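ESXA (PDB 3ZBH) is of unknown function but, as a WXG100 (ESAT-6) family protein, is probably a small helical-hairpin substrate of a type VII secretion system. Local coordinates at residues B[13-18]-B[81-86]; B[19-24]-B[73-78]; B[26-31]-B[67-72]. One frame throughout, in Å; residues are numbered along the deposited sequence.

Contact 1: B[13-18]-B[81-86]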
loop_
_atom_site.group_PDB
_atom_site.type_symbol
_atom_site.label_atom_id
_atom_site.label_comp_id
_atom_site.label_asym_id
_atom_site.label_seq_id
_atom_site.Cartn_x
_atom_site.Cartn_y
_atom_site.Cartn_z
ATOM N N GLU B 13 21.891 12.003 1.251
ATOM C CA GLU B 13 21.350 10.806 0.608
ATOM C C GLU B 13 20.537 9.989 1.589
ATOM O O GLU B 13 19.440 9.553 1.275
ATOM C CB GLU B 13 22.464 9.934 0.015
ATOM C CG GLU B 13 23.036 10.510 -1.269
ATOM C CD GLU B 13 24.441 10.013 -1.613
ATOM O OE1 GLU B 13 24.980 9.142 -0.911
ATOM O OE2 GLU B 13 25.005 10.519 -2.597
ATOM N N LEU B 14 21.102 9.748 2.771
ATOM C CA LEU B 14 20.419 8.960 3.799
ATOM C C LEU B 14 19.125 9.609 4.284
ATOM O O LEU B 14 18.131 8.920 4.498
ATOM C CB LEU B 14 21.348 8.720 4.992
ATOM C CG LEU B 14 22.184 7.420 4.875
ATOM C CD1 LEU B 14 23.051 7.405 3.639
ATOM C CD2 LEU B 14 23.075 7.235 6.100
ATOM N N ARG B 15 19.160 10.922 4.503
ATOM C CA ARG B 15 17.943 11.638 4.916
ATOM C C ARG B 15 16.870 11.606 3.840
ATOM O O ARG B 15 15.681 11.512 4.144
ATOM C CB ARG B 15 18.260 13.076 5.288
ATOM C CG ARG B 15 19.066 13.148 6.560
ATOM C CD ARG B 15 19.581 14.538 6.875
ATOM N NE ARG B 15 20.241 14.460 8.183
ATOM C CZ ARG B 15 21.402 15.033 8.475
ATOM N NH1 ARG B 15 22.044 15.744 7.553
ATOM N NH2 ARG B 15 21.901 14.891 9.690
ATOM N N GLY B 16 17.295 11.763 2.593
ATOM C CA GLY B 16 16.395 11.585 1.437
ATOM C C GLY B 16 15.655 10.251 1.462
ATOM O O GLY B 16 14.433 10.181 1.244
ATOM N N VAL B 17 16.400 9.179 1.689
ATOM C CA VAL B 17 15.808 7.859 1.747
ATOM C C VAL B 17 14.959 7.687 3.019
ATOM O O VAL B 17 13.898 7.067 2.965
ATOM C CB VAL B 17 16.870 6.743 1.613
ATOM C CG1 VAL B 17 16.176 5.397 1.688
ATOM C CG2 VAL B 17 17.584 6.883 0.250
ATOM N N ALA B 18 15.405 8.268 4.127
ATOM C CA ALA B 18 14.601 8.234 5.361
ATOM C C ALA B 18 13.229 8.876 5.115
ATOM O O ALA B 18 12.207 8.356 5.543
ATOM C CB ALA B 18 15.310 8.973 6.468
ATOM N N ASN B 81 18.912 8.437 12.074
ATOM C CA ASN B 81 19.992 8.267 13.070
ATOM C C ASN B 81 21.342 8.056 12.384
ATOM O O ASN B 81 22.349 8.634 12.802
ATOM C CB ASN B 81 19.740 7.070 14.001
ATOM C CG ASN B 81 18.612 7.311 14.970
ATOM O OD1 ASN B 81 18.134 8.428 15.101
ATOM N ND2 ASN B 81 18.151 6.257 15.617
ATOM N N SER B 82 21.346 7.214 11.348
ATOM C CA SER B 82 22.601 6.915 10.629
ATOM C C SER B 82 23.100 8.146 9.895
ATOM O O SER B 82 24.271 8.344 9.774
ATOM C CB SER B 82 22.421 5.781 9.590
ATOM O OG SER B 82 22.369 4.533 10.203
ATOM N N ALA B 83 22.193 8.964 9.376
ATOM C CA ALA B 83 22.603 10.153 8.664
ATOM C C ALA B 83 23.316 11.142 9.623
ATOM O O ALA B 83 24.330 11.727 9.258
ATOM C CB ALA B 83 21.408 10.795 7.951
ATOM N N THR B 84 22.823 11.265 10.855
ATOM C CA THR B 84 23.478 12.109 11.849
ATOM C C THR B 84 24.850 11.571 12.204
ATOM O O THR B 84 25.805 12.347 12.318
ATOM C CB THR B 84 22.625 12.272 13.109
ATOM O OG1 THR B 84 21.371 12.797 12.702
ATOM C CG2 THR B 84 23.294 13.247 14.153
ATOM N N ILE B 85 24.943 10.248 12.335
ATOM C CA ILE B 85 26.241 9.591 12.628
ATOM C C ILE B 85 27.230 9.830 11.516
ATOM O O ILE B 85 28.400 10.146 11.771
ATOM C CB ILE B 85 26.047 8.096 12.907
ATOM C CG1 ILE B 85 25.492 7.952 14.343
ATOM C CG2 ILE B 85 27.361 7.309 12.687
ATOM C CD1 ILE B 85 24.914 6.576 14.686
ATOM N N LEU B 86 26.754 9.708 10.285
ATOM C CA LEU B 86 27.616 9.967 9.131
ATOM C C LEU B 86 28.102 11.424 9.007
ATOM O O LEU B 86 29.283 11.668 8.743
ATOM C CB LEU B 86 26.938 9.494 7.838
ATOM C CG LEU B 86 27.742 9.555 6.525
ATOM C CD1 LEU B 86 29.010 8.708 6.608
ATOM C CD2 LEU B 86 26.840 9.024 5.417
#
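Arg15 NH2 reaches across to the helix of 81-86, where it passes Thr84 and forms a salt bridge with Glu87, one turn further along. Thr84 OG1 lies 3.7 Å from Arg15 NH2, near the guanidinium plane but not bonded to it; the threonine hydroxyl bonds instead to the backbone O of His80. The arginine therefore spans the gap between helix 11-45 and helix 48-95, its chain extended from CG to NE (chi2 172°, chi3 175°). On the way it crosses the methyl of Ala83, with CG 3.6 Å from Ala83 CB, and that methyl also lies under one face of the guanidinium.

Ala83 CB serves both residues, since it rests equally close, at 3.6 Å, to Leu14 CB. Because residue 83 is an alanine, with no side chain beyond CB, the CA atoms of Leu14 and Ala83 can come within 5.5 Å. Leu14 CD2 lies against the backbone N of Ala83 and Ser82 CB (3.8 Å) and more loosely meets Leu86 CD2 at 4.2 Å. The segments run almost exactly antiparallel, at 171°, as expected in the helical hairpin of WXG100 proteins. Ile45 of the second subunit packs on Leu14, and Trp46 NE1 of that subunit bonds to Ser82 OG. No hydrogen bond joins the two segments, and their cohesion rests on apolar packing, with the charge of Arg15 probably balanced by Glu87 beside it.

Contact 2: B[19-24]-B[73-78]. With PO4 (phosphate ion), chain J; ACT (acetate ion), chain N; ACT (acetate ion), chain I.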
loop_
_atom_site.group_PDB
_atom_site.type_symbol
_atom_site.label_atom_id
_atom_site.label_comp_id
_atom_site.label_asym_id
_atom_site.label_seq_id
_atom_site.Cartn_x
_atom_site.Cartn_y
_atom_site.Cartn_z
ATOM N N ARG B 19 13.221 10.000 4.410
ATOM C CA ARG B 19 11.949 10.686 4.124
ATOM C C ARG B 19 11.025 9.855 3.255
ATOM O O ARG B 19 9.821 9.848 3.462
ATOM C CB ARG B 19 12.189 12.072 3.536
ATOM C CG ARG B 19 12.555 13.119 4.603
ATOM C CD ARG B 19 12.474 14.555 4.064
ATOM N NE ARG B 19 13.380 14.754 2.921
ATOM C CZ ARG B 19 14.672 15.071 3.017
ATOM N NH1 ARG B 19 15.244 15.247 4.205
ATOM N NH2 ARG B 19 15.390 15.215 1.919
ATOM N N GLN B 20 11.575 9.106 2.314
ATOM C CA GLN B 20 10.776 8.174 1.508
ATOM C C GLN B 20 10.126 7.110 2.364
ATOM O O GLN B 20 8.931 6.799 2.194
ATOM C CB GLN B 20 11.637 7.478 0.469
ATOM C CG GLN B 20 12.235 8.378 -0.591
ATOM C CD GLN B 20 12.885 7.531 -1.653
ATOM O OE1 GLN B 20 12.244 7.163 -2.638
ATOM N NE2 GLN B 20 14.127 7.147 -1.423
ATOM N N TYR B 21 10.903 6.507 3.260
ATOM C CA TYR B 21 10.322 5.526 4.183
ATOM C C TYR B 21 9.171 6.108 5.042
ATOM O O TYR B 21 8.113 5.458 5.210
ATOM C CB TYR B 21 11.420 4.888 5.047
ATOM C CG TYR B 21 12.077 3.739 4.309
ATOM C CD1 TYR B 21 11.507 2.479 4.327
ATOM C CD2 TYR B 21 13.236 3.933 3.543
ATOM C CE1 TYR B 21 12.074 1.424 3.634
ATOM C CE2 TYR B 21 13.821 2.880 2.859
ATOM C CZ TYR B 21 13.238 1.635 2.917
ATOM O OH TYR B 21 13.777 0.588 2.221
ATOM N N ASN B 22 9.355 7.323 5.560
ATOM C CA ASN B 22 8.261 7.938 6.351
ATOM C C ASN B 22 7.070 8.327 5.498
ATOM O O ASN B 22 5.927 8.152 5.907
ATOM C CB ASN B 22 8.742 9.136 7.154
ATOM C CG ASN B 22 9.751 8.759 8.211
ATOM O OD1 ASN B 22 10.694 9.504 8.444
ATOM N ND2 ASN B 22 9.577 7.605 8.843
ATOM N N VAL B 23 7.331 8.828 4.296
ATOM C CA VAL B 23 6.249 9.063 3.350
ATOM C C VAL B 23 5.479 7.770 3.038
ATOM O O VAL B 23 4.228 7.740 3.057
ATOM C CB VAL B 23 6.785 9.714 2.031
ATOM C CG1 VAL B 23 5.741 9.640 0.921
ATOM C CG2 VAL B 23 7.246 11.143 2.293
ATOM N N GLU B 24 6.190 6.694 2.731
ATOM C CA GLU B 24 5.488 5.468 2.365
ATOM C C GLU B 24 4.742 4.870 3.562
ATOM O O GLU B 24 3.679 4.285 3.386
ATOM C CB GLU B 24 6.406 4.446 1.654
ATOM C CG GLU B 24 7.019 4.913 0.322
ATOM C CD GLU B 24 6.016 5.468 -0.711
ATOM O OE1 GLU B 24 4.779 5.287 -0.592
ATOM O OE2 GLU B 24 6.467 6.118 -1.672
ATOM N N ASN B 73 8.382 3.055 9.184
ATOM C CA ASN B 73 8.767 4.135 10.133
ATOM C C ASN B 73 10.029 3.829 10.950
ATOM O O ASN B 73 10.809 4.734 11.252
ATOM C CB ASN B 73 7.618 4.419 11.092
ATOM C CG ASN B 73 6.586 5.339 10.496
ATOM O OD1 ASN B 73 6.906 6.381 9.905
ATOM N ND2 ASN B 73 5.344 4.967 10.635
ATOM N N GLU B 74 10.189 2.579 11.371
ATOM C CA GLU B 74 11.393 2.182 12.122
ATOM C C GLU B 74 12.633 2.347 11.239
ATOM O O GLU B 74 13.657 2.847 11.697
ATOM C CB GLU B 74 11.295 0.733 12.608
ATOM C CG GLU B 74 10.269 0.604 13.715
ATOM C CD GLU B 74 10.115 -0.791 14.278
ATOM O OE1 GLU B 74 10.335 -1.808 13.566
ATOM O OE2 GLU B 74 9.702 -0.851 15.448
ATOM N N VAL B 75 12.531 1.920 9.978
ATOM C CA VAL B 75 13.623 2.152 9.001
ATOM C C VAL B 75 13.880 3.644 8.817
ATOM O O VAL B 75 15.017 4.087 8.818
ATOM C CB VAL B 75 13.319 1.479 7.630
ATOM C CG1 VAL B 75 14.375 1.886 6.567
ATOM C CG2 VAL B 75 13.293 -0.044 7.776
ATOM N N GLY B 76 12.804 4.432 8.666
ATOM C CA GLY B 76 12.971 5.862 8.499
ATOM C C GLY B 76 13.720 6.456 9.670
ATOM O O GLY B 76 14.614 7.294 9.501
ATOM N N GLN B 77 13.340 6.023 10.872
ATOM C CA GLN B 77 13.969 6.573 12.052
ATOM C C GLN B 77 15.468 6.185 12.116
ATOM O O GLN B 77 16.323 7.025 12.448
ATOM C CB GLN B 77 13.248 6.112 13.323
ATOM C CG GLN B 77 13.922 6.644 14.599
ATOM C CD GLN B 77 13.894 8.155 14.643
ATOM O OE1 GLN B 77 12.813 8.744 14.689
ATOM N NE2 GLN B 77 15.066 8.799 14.596
ATOM N N GLN B 78 15.777 4.927 11.847
ATOM C CA GLN B 78 17.190 4.457 11.917
ATOM C C GLN B 78 18.075 5.087 10.823
ATOM O O GLN B 78 19.278 5.291 11.028
ATOM C CB GLN B 78 17.254 2.928 11.827
ATOM C CG GLN B 78 16.771 2.186 13.084
ATOM C CD GLN B 78 17.371 2.709 14.408
ATOM O OE1 GLN B 78 16.708 2.637 15.437
ATOM N NE2 GLN B 78 18.605 3.253 14.381
HETATM P P PO4 J . 15.154 5.146 -4.140
HETATM O O1 PO4 J . 15.221 5.026 -2.629
HETATM O O2 PO4 J . 16.034 4.103 -4.779
HETATM O O3 PO4 J . 15.654 6.518 -4.527
HETATM O O4 PO4 J . 13.730 4.924 -4.612
HETATM C C ACT N . 14.984 15.460 7.907
HETATM O O ACT N . 16.158 15.590 8.328
HETATM O OXT ACT N . 14.724 14.812 6.861
HETATM C CH3 ACT N . 13.852 16.077 8.679
HETATM C C ACT I . 13.181 -2.757 3.400
HETATM O O ACT I . 13.758 -3.800 3.025
HETATM O OXT ACT I . 12.903 -1.843 2.584
HETATM C CH3 ACT I . 12.804 -2.633 4.853
HETATM O O HOH W 1 5.118 8.350 8.553
HETATM O O HOH W 2 10.196 7.379 11.385
#
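Gly76 lets the two antiparallel helices of the WXG100 hairpin approach more closely here than at the other two contacts: its CA is 5.1 Å from Tyr21 CA, and the local axes of 19-24 and 73-78 come within 7.8 Å at 157°. Lacking a side chain, Gly76 leaves room for Tyr21 CB against its backbone N and for Asn22 ND2, 3.8 Å from its CA; a CB there would run into that amide nitrogen.

One side of the contact is apolar. Val75 CG1 sits 3.5 Å above the centre of the Tyr21 ring, almost on the normal, in a CH-pi contact. It is placed there by a chi1 of 173°, which sets CG1 anti to the backbone N. Phe54 of the second subunit packs on Val75 and Ser39 of that subunit on Tyr21, so the ring lies near the dimer interface. Its hydroxyl donates to an acetate, probably from the crystallisation liquor, at the ring edge. An alanine in place of Tyr21 would probably open a gap beside Val75 CG1, leaving that methyl without the ring face it packs on.

The other half is polar. Asn22 ND2 gives a weak hydrogen bond to Asn73 OD1 at 3.1 Å, bent to 131°. Two waters reinforce this pair. One donates to Asn22 O and to Asn73 OD1, giving the side-chain oxygen of Asn73 a second donor; the other accepts from Asn22 ND2 at 2.6 Å and donates to Asn73 O at 2.7 Å.

Contact 3: B[26-31]-B[67-72]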
loop_
_atom_site.group_PDB
_atom_site.type_symbol
_atom_site.label_atom_id
_atom_site.label_comp_id
_atom_site.label_asym_id
_atom_site.label_seq_id
_atom_site.Cartn_x
_atom_site.Cartn_y
_atom_site.Cartn_z
ATOM N N SER B 26 3.126 6.676 5.769
ATOM C CA SER B 26 1.869 7.468 5.720
ATOM C C SER B 26 0.920 7.002 4.647
ATOM O O SER B 26 -0.286 6.878 4.891
ATOM C CB SER B 26 2.155 8.960 5.485
ATOM O OG SER B 26 3.055 9.419 6.470
ATOM N N ASN B 27 1.450 6.773 3.438
ATOM C CA ASN B 27 0.654 6.196 2.377
ATOM C C ASN B 27 -0.020 4.870 2.724
ATOM O O ASN B 27 -1.155 4.647 2.297
ATOM C CB ASN B 27 1.463 6.043 1.081
ATOM C CG ASN B 27 1.928 7.379 0.521
ATOM O OD1 ASN B 27 1.307 8.403 0.751
ATOM N ND2 ASN B 27 3.035 7.367 -0.194
ATOM N N VAL B 28 0.663 3.996 3.480
ATOM C CA VAL B 28 0.075 2.729 3.944
ATOM C C VAL B 28 -1.118 2.948 4.889
ATOM O O VAL B 28 -2.183 2.355 4.671
ATOM C CB VAL B 28 1.124 1.755 4.600
ATOM C CG1 VAL B 28 0.455 0.554 5.294
ATOM C CG2 VAL B 28 2.083 1.263 3.542
ATOM N N THR B 29 -0.965 3.786 5.928
ATOM C CA THR B 29 -2.080 3.965 6.860
ATOM C C THR B 29 -3.244 4.748 6.231
ATOM O O THR B 29 -4.417 4.411 6.473
ATOM C CB THR B 29 -1.666 4.581 8.223
ATOM O OG1 THR B 29 -0.928 5.771 7.993
ATOM C CG2 THR B 29 -0.814 3.564 9.040
ATOM N N GLU B 30 -2.930 5.716 5.373
ATOM C CA GLU B 30 -3.971 6.421 4.615
ATOM C C GLU B 30 -4.762 5.447 3.743
ATOM O O GLU B 30 -5.997 5.498 3.691
ATOM C CB GLU B 30 -3.384 7.593 3.835
ATOM C CG GLU B 30 -2.903 8.684 4.793
ATOM C CD GLU B 30 -2.058 9.720 4.116
ATOM O OE1 GLU B 30 -2.039 9.735 2.875
ATOM O OE2 GLU B 30 -1.425 10.529 4.819
ATOM N N LEU B 31 -4.048 4.551 3.071
ATOM C CA LEU B 31 -4.700 3.538 2.248
ATOM C C LEU B 31 -5.585 2.611 3.077
ATOM O O LEU B 31 -6.725 2.344 2.721
ATOM C CB LEU B 31 -3.634 2.731 1.485
ATOM C CG LEU B 31 -4.031 1.456 0.755
ATOM C CD1 LEU B 31 -4.869 1.746 -0.492
ATOM C CD2 LEU B 31 -2.727 0.752 0.375
ATOM N N LYS B 67 1.771 -3.832 10.014
ATOM C CA LYS B 67 3.164 -4.213 10.254
ATOM C C LYS B 67 4.109 -3.517 9.285
ATOM O O LYS B 67 5.220 -3.160 9.638
ATOM C CB LYS B 67 3.332 -5.735 10.147
ATOM C CG LYS B 67 2.847 -6.519 11.356
ATOM C CD LYS B 67 2.666 -7.977 10.976
ATOM C CE LYS B 67 1.904 -8.800 12.001
ATOM N NZ LYS B 67 2.786 -9.112 13.158
ATOM N N MET B 68 3.684 -3.351 8.042
ATOM C CA MET B 68 4.516 -2.649 7.070
ATOM C C MET B 68 4.689 -1.194 7.504
ATOM O O MET B 68 5.765 -0.633 7.409
ATOM C CB MET B 68 3.902 -2.723 5.677
ATOM C CG MET B 68 4.757 -2.062 4.611
ATOM S SD MET B 68 6.237 -3.035 4.215
ATOM C CE MET B 68 5.519 -4.210 3.065
ATOM N N ALA B 69 3.594 -0.569 7.930
ATOM C CA ALA B 69 3.685 0.817 8.362
ATOM C C ALA B 69 4.663 0.966 9.549
ATOM O O ALA B 69 5.477 1.896 9.571
ATOM C CB ALA B 69 2.287 1.367 8.677
ATOM N N VAL B 70 4.632 0.046 10.504
ATOM C CA VAL B 70 5.592 0.102 11.613
ATOM C C VAL B 70 7.016 -0.052 11.069
ATOM O O VAL B 70 7.921 0.734 11.390
ATOM C CB VAL B 70 5.313 -1.008 12.654
ATOM C CG1 VAL B 70 6.467 -1.150 13.633
ATOM C CG2 VAL B 70 4.007 -0.730 13.412
ATOM N N LEU B 71 7.216 -1.074 10.240
ATOM C CA LEU B 71 8.568 -1.327 9.666
ATOM C C LEU B 71 9.145 -0.120 8.954
ATOM O O LEU B 71 10.286 0.256 9.200
ATOM C CB LEU B 71 8.482 -2.481 8.660
ATOM C CG LEU B 71 9.721 -2.741 7.789
ATOM C CD1 LEU B 71 10.828 -3.187 8.710
ATOM C CD2 LEU B 71 9.357 -3.837 6.785
ATOM N N LEU B 72 8.356 0.488 8.056
ATOM C CA LEU B 72 8.836 1.602 7.266
ATOM C C LEU B 72 9.193 2.785 8.160
ATOM O O LEU B 72 10.168 3.449 7.927
ATOM C CB LEU B 72 7.795 2.042 6.223
ATOM C CG LEU B 72 7.381 0.959 5.186
ATOM C CD1 LEU B 72 6.167 1.429 4.398
ATOM C CD2 LEU B 72 8.507 0.471 4.265
#
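The middle of the antiparallel helical hairpin that defines the WXG100 fold is joined here by Val28 and Thr29 of helix 11-45 meeting Met68, Ala69 and Leu72 of helix 48-95. Local axes of 26-31 and 67-72 come within 8.9 Å at 159°, and the CA atoms of Val28 and Ala69, 6.0 Å apart, mark the register.

Ala69 CB is the shared point. Val28 CG1 comes to 3.9 Å from it and Thr29 CG2 to 3.8 Å, two methyls from successive residues of one helix resting on a single methyl of the other. For Val28 a chi1 of 170° puts CG1 anti to the backbone N, leaving CG2 beside that N. This second branch meets Met68 and Leu72, the first of them only loosely, with Val28 CG2 4.4 Å from Met68 CG. Met68 touches here through its CG, while its end leads away from 26-31; its side chain also packs on Phe65 of the second subunit.

Polar groups play little part, and no hydrogen bond passes between the segments, although Ala69 O accepts one from Ser25 OG just before 26-31. The valine faces two surfaces at once, for Leu31 of the second subunit also packs on it, and the hairpin core thus merges with the dimer interface. The valine-leucine touch is between methyls, Val28 CG2 and Leu72 CD1, 4.2 Å apart, with the two side chains crossing at about a right angle.

From the N terminus, helix 11-45 supplies 13-18, 19-24 and 26-31 in turn, and after the bend helix 48-95 returns their partners in reverse order: 67-72, 73-78 and 81-86. Contact 3 therefore closes the shortest loop, contact 2 encloses it and contact 1 encloses both; none cross. Their centres are spaced about 10 Å apart along the hairpin, 20 Å from first to last. Contact 2 touches both neighbours, through Ala18 CB against Gly76 O on one side and Tyr21 CB against Leu72 O on the other, whereas contacts 1 and 3 do not meet. All three also adjoin the second subunit, so the contacts within the hairpin lie beside the dimer interface along their whole run.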